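Local coordinates for rhamnonate dehydratase (Gibberella zeae PH-1, PDB 3FXG), which probably dehydrates rhamnonate to its 2-keto-3-deoxy product with the help of a magnesium ion, as a member of the enolase superfamily, at residues P218-V229 with I244-D255. Numbering follows the deposited sequence.
With MG (magnesium ion), chain I.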
# COMPACT_ATOMS: atom_id res chain seq x y z
N PRO A 218 -2.44 38.23 0.61
CA PRO A 218 -2.79 36.88 1.05
C PRO A 218 -4.00 36.83 1.98
O PRO A 218 -4.07 37.56 2.97
CB PRO A 218 -1.51 36.40 1.74
CG PRO A 218 -0.43 37.14 1.02
CD PRO A 218 -1.02 38.53 0.90
N ILE A 219 -4.95 35.96 1.65
CA ILE A 219 -6.15 35.78 2.46
C ILE A 219 -6.27 34.30 2.81
O ILE A 219 -6.24 33.44 1.93
CB ILE A 219 -7.43 36.20 1.70
CG1 ILE A 219 -7.44 37.72 1.49
CG2 ILE A 219 -8.67 35.77 2.48
CD1 ILE A 219 -8.63 38.21 0.71
N MSE A 220 -6.39 34.02 4.10
CA MSE A 220 -6.54 32.66 4.59
C MSE A 220 -7.95 32.53 5.17
O MSE A 220 -8.56 33.53 5.54
CB MSE A 220 -5.50 32.36 5.68
CG MSE A 220 -4.06 32.33 5.19
SE MSE A 220 -3.31 34.07 4.73
CE MSE A 220 -2.34 34.43 6.37
N VAL A 221 -8.47 31.31 5.24
CA VAL A 221 -9.82 31.10 5.77
C VAL A 221 -9.83 30.13 6.94
O VAL A 221 -9.39 28.98 6.81
CB VAL A 221 -10.77 30.58 4.67
CG1 VAL A 221 -12.18 30.44 5.22
CG2 VAL A 221 -10.74 31.52 3.47
N ASP A 222 -10.33 30.58 8.08
CA ASP A 222 -10.41 29.73 9.27
C ASP A 222 -11.79 29.09 9.32
O ASP A 222 -12.80 29.79 9.24
CB ASP A 222 -10.17 30.55 10.53
CG ASP A 222 -9.94 29.68 11.75
OD1 ASP A 222 -10.86 28.93 12.13
OD2 ASP A 222 -8.84 29.76 12.33
N CYS A 223 -11.83 27.77 9.45
CA CYS A 223 -13.09 27.04 9.47
C CYS A 223 -13.48 26.45 10.83
O CYS A 223 -14.50 25.77 10.95
CB CYS A 223 -13.07 25.95 8.40
SG CYS A 223 -12.76 26.58 6.71
N TYR A 224 -12.68 26.73 11.85
CA TYR A 224 -12.92 26.27 13.22
C TYR A 224 -13.53 24.86 13.33
O TYR A 224 -14.63 24.70 13.88
CB TYR A 224 -13.80 27.29 13.95
CG TYR A 224 -13.79 27.17 15.47
CD1 TYR A 224 -12.62 27.38 16.20
CD2 TYR A 224 -14.95 26.83 16.16
CE1 TYR A 224 -12.61 27.24 17.60
CE2 TYR A 224 -14.95 26.70 17.55
CZ TYR A 224 -13.78 26.90 18.26
OH TYR A 224 -13.77 26.73 19.63
N MSE A 225 -12.81 23.86 12.83
CA MSE A 225 -13.22 22.45 12.85
C MSE A 225 -14.71 22.19 12.59
O MSE A 225 -15.28 21.22 13.09
CB MSE A 225 -12.79 21.81 14.19
CG MSE A 225 -13.37 22.44 15.46
SE MSE A 225 -12.52 21.89 17.16
CE MSE A 225 -12.94 23.47 18.19
N SER A 226 -15.32 23.02 11.75
CA SER A 226 -16.75 22.92 11.50
C SER A 226 -17.26 22.27 10.22
O SER A 226 -18.47 22.10 10.07
CB SER A 226 -17.37 24.31 11.59
OG SER A 226 -16.99 25.09 10.46
N LEU A 227 -16.38 21.91 9.29
CA LEU A 227 -16.85 21.33 8.04
C LEU A 227 -16.68 19.81 7.99
O LEU A 227 -16.50 19.15 9.01
CB LEU A 227 -16.13 21.97 6.85
CG LEU A 227 -16.00 23.50 6.90
CD1 LEU A 227 -15.29 23.99 5.65
CD2 LEU A 227 -17.38 24.14 7.03
N ASN A 228 -16.77 19.27 6.78
CA ASN A 228 -16.59 17.84 6.57
C ASN A 228 -15.90 17.70 5.22
O ASN A 228 -15.77 18.68 4.48
CB ASN A 228 -17.93 17.10 6.60
CG ASN A 228 -18.88 17.58 5.53
OD1 ASN A 228 -18.59 17.52 4.34
ND2 ASN A 228 -20.04 18.06 5.95
N VAL A 229 -15.45 16.49 4.88
CA VAL A 229 -14.74 16.27 3.63
C VAL A 229 -15.45 16.74 2.36
O VAL A 229 -14.88 17.51 1.59
CB VAL A 229 -14.33 14.79 3.47
CG1 VAL A 229 -13.71 14.56 2.10
CG2 VAL A 229 -13.34 14.41 4.56
N ILE A 244 -7.34 31.68 -2.53
CA ILE A 244 -7.17 31.58 -1.08
C ILE A 244 -5.80 30.97 -0.77
O ILE A 244 -5.43 29.94 -1.34
CB ILE A 244 -8.29 30.71 -0.46
CG1 ILE A 244 -9.66 31.36 -0.73
CG2 ILE A 244 -8.07 30.53 1.03
CD1 ILE A 244 -9.78 32.79 -0.22
N ASN A 245 -5.06 31.59 0.14
CA ASN A 245 -3.73 31.11 0.51
C ASN A 245 -3.80 29.72 1.16
O ASN A 245 -3.11 28.79 0.74
CB ASN A 245 -3.06 32.10 1.47
CG ASN A 245 -1.57 31.85 1.61
OD1 ASN A 245 -0.95 32.23 2.61
ND2 ASN A 245 -0.97 31.22 0.61
N TRP A 246 -4.62 29.58 2.20
CA TRP A 246 -4.80 28.28 2.83
C TRP A 246 -6.11 28.20 3.58
O TRP A 246 -6.68 29.22 3.99
CB TRP A 246 -3.61 27.93 3.75
CG TRP A 246 -3.61 28.55 5.13
CD1 TRP A 246 -4.54 28.37 6.13
CD2 TRP A 246 -2.58 29.39 5.69
NE1 TRP A 246 -4.15 29.04 7.27
CE2 TRP A 246 -2.95 29.67 7.03
CE3 TRP A 246 -1.39 29.92 5.20
CZ2 TRP A 246 -2.16 30.46 7.88
CZ3 TRP A 246 -0.60 30.71 6.04
CH2 TRP A 246 -1.00 30.97 7.36
N TRP A 247 -6.59 26.97 3.75
CA TRP A 247 -7.84 26.70 4.46
C TRP A 247 -7.47 26.05 5.78
O TRP A 247 -6.82 24.99 5.80
CB TRP A 247 -8.71 25.78 3.61
CG TRP A 247 -9.15 26.42 2.33
CD1 TRP A 247 -8.43 26.52 1.17
CD2 TRP A 247 -10.39 27.08 2.08
NE1 TRP A 247 -9.15 27.21 0.22
CE2 TRP A 247 -10.36 27.56 0.76
CE3 TRP A 247 -11.54 27.31 2.86
CZ2 TRP A 247 -11.43 28.26 0.19
CZ3 TRP A 247 -12.61 28.00 2.29
CH2 TRP A 247 -12.54 28.47 0.97
N GLU A 248 -7.90 26.67 6.87
CA GLU A 248 -7.56 26.22 8.22
C GLU A 248 -8.62 25.45 9.00
O GLU A 248 -9.79 25.83 9.05
CB GLU A 248 -7.10 27.42 9.04
CG GLU A 248 -6.54 27.09 10.41
CD GLU A 248 -5.80 28.27 11.02
OE1 GLU A 248 -5.06 28.95 10.28
OE2 GLU A 248 -5.96 28.50 12.23
N GLU A 249 -8.18 24.37 9.63
CA GLU A 249 -9.02 23.50 10.46
C GLU A 249 -10.39 23.22 9.86
O GLU A 249 -11.42 23.41 10.52
CB GLU A 249 -9.16 24.08 11.87
CG GLU A 249 -9.28 23.01 12.95
CD GLU A 249 -9.33 23.56 14.37
OE1 GLU A 249 -9.19 22.75 15.31
OE2 GLU A 249 -9.52 24.79 14.55
N CYS A 250 -10.41 22.77 8.61
CA CYS A 250 -11.66 22.46 7.92
C CYS A 250 -12.41 21.31 8.58
O CYS A 250 -13.64 21.31 8.65
CB CYS A 250 -11.40 22.08 6.47
SG CYS A 250 -10.71 23.40 5.47
N LEU A 251 -11.66 20.32 9.07
CA LEU A 251 -12.27 19.15 9.68
C LEU A 251 -12.17 19.09 11.20
O LEU A 251 -11.40 19.83 11.82
CB LEU A 251 -11.63 17.88 9.12
CG LEU A 251 -11.57 17.74 7.60
CD1 LEU A 251 -10.85 16.43 7.23
CD2 LEU A 251 -12.97 17.76 7.02
N SER A 252 -12.97 18.21 11.79
CA SER A 252 -12.94 17.99 13.22
C SER A 252 -11.56 17.41 13.52
O SER A 252 -10.98 16.72 12.69
CB SER A 252 -14.00 16.96 13.62
OG SER A 252 -13.70 16.39 14.87
N PRO A 253 -10.99 17.72 14.71
CA PRO A 253 -9.67 17.18 15.05
C PRO A 253 -9.70 15.65 15.13
O PRO A 253 -8.65 15.00 15.14
CB PRO A 253 -9.38 17.83 16.40
CG PRO A 253 -10.07 19.15 16.29
CD PRO A 253 -11.40 18.77 15.66
N ASP A 254 -10.90 15.07 15.20
CA ASP A 254 -11.05 13.62 15.27
C ASP A 254 -10.90 12.96 13.90
O ASP A 254 -10.85 11.74 13.81
CB ASP A 254 -12.44 13.21 15.79
CG ASP A 254 -12.61 13.41 17.28
OD1 ASP A 254 -11.69 13.06 18.05
OD2 ASP A 254 -13.68 13.91 17.68
N ASP A 255 -10.85 13.76 12.83
CA ASP A 255 -10.75 13.20 11.49
C ASP A 255 -9.64 13.77 10.61
O ASP A 255 -9.86 14.16 9.47
CB ASP A 255 -12.11 13.34 10.78
CG ASP A 255 -12.15 12.66 9.41
OD1 ASP A 255 -11.45 11.65 9.21
OD2 ASP A 255 -12.92 13.13 8.53
MG MG I . -7.56 28.66 13.78
O HOH W 1 -9.46 27.40 13.91
O HOH W 2 -15.12 17.08 10.18
O HOH W 3 -6.64 30.81 14.61
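Met220, a selenomethionine here, lays its side chain over one face of the Trp246 indole. CB lies over the face of the five-membered ring, 3.9 Å from Trp246 NE1. CG drops onto the ring face, 3.4 Å from the centroid of the six-membered ring, a close CH-pi contact. Bends at chi2 (72°) and chi3 (98°) then keep the chain over the indole: SE stands above the same ring in a Met-aromatic contact, and CE reaches the far rim, 3.8 Å from Trp246 CH2. The indole in turn donates in its own plane from NE1 to the anti lone pair of Glu248 OE1, which Lys185 (salt bridge) and Gln296 also grip, a set that probably fixes the carboxylate's rotation, with OE2 turned to the magnesium. Strands 219-222 and 246-248 are parallel neighbours in a beta-alpha-beta unit of the modified (beta/alpha)8 barrel of the enolase superfamily, whose magnesium ligands sit at the C-terminal ends of the strands. Asp222 OD2 and Glu248 OE2 each bind magnesium, with Glu275 as third protein ligand; the two oxygens approach to 3.1 Å, a closeness the cation probably makes tolerable. A metal-bound water donates to both Asp222 OD1 and Glu249 OE2, while Glu249 OE1 is hydrogen-bonded to His276. On the reverse face, Val221 CB packs 3.8 Å from Trp247 CE3, and Cys223 SG meets that indole at its edge. Between the strands, Glu248 N donates to Val221 O (2.7 Å) and Cys223 N to Glu248 O.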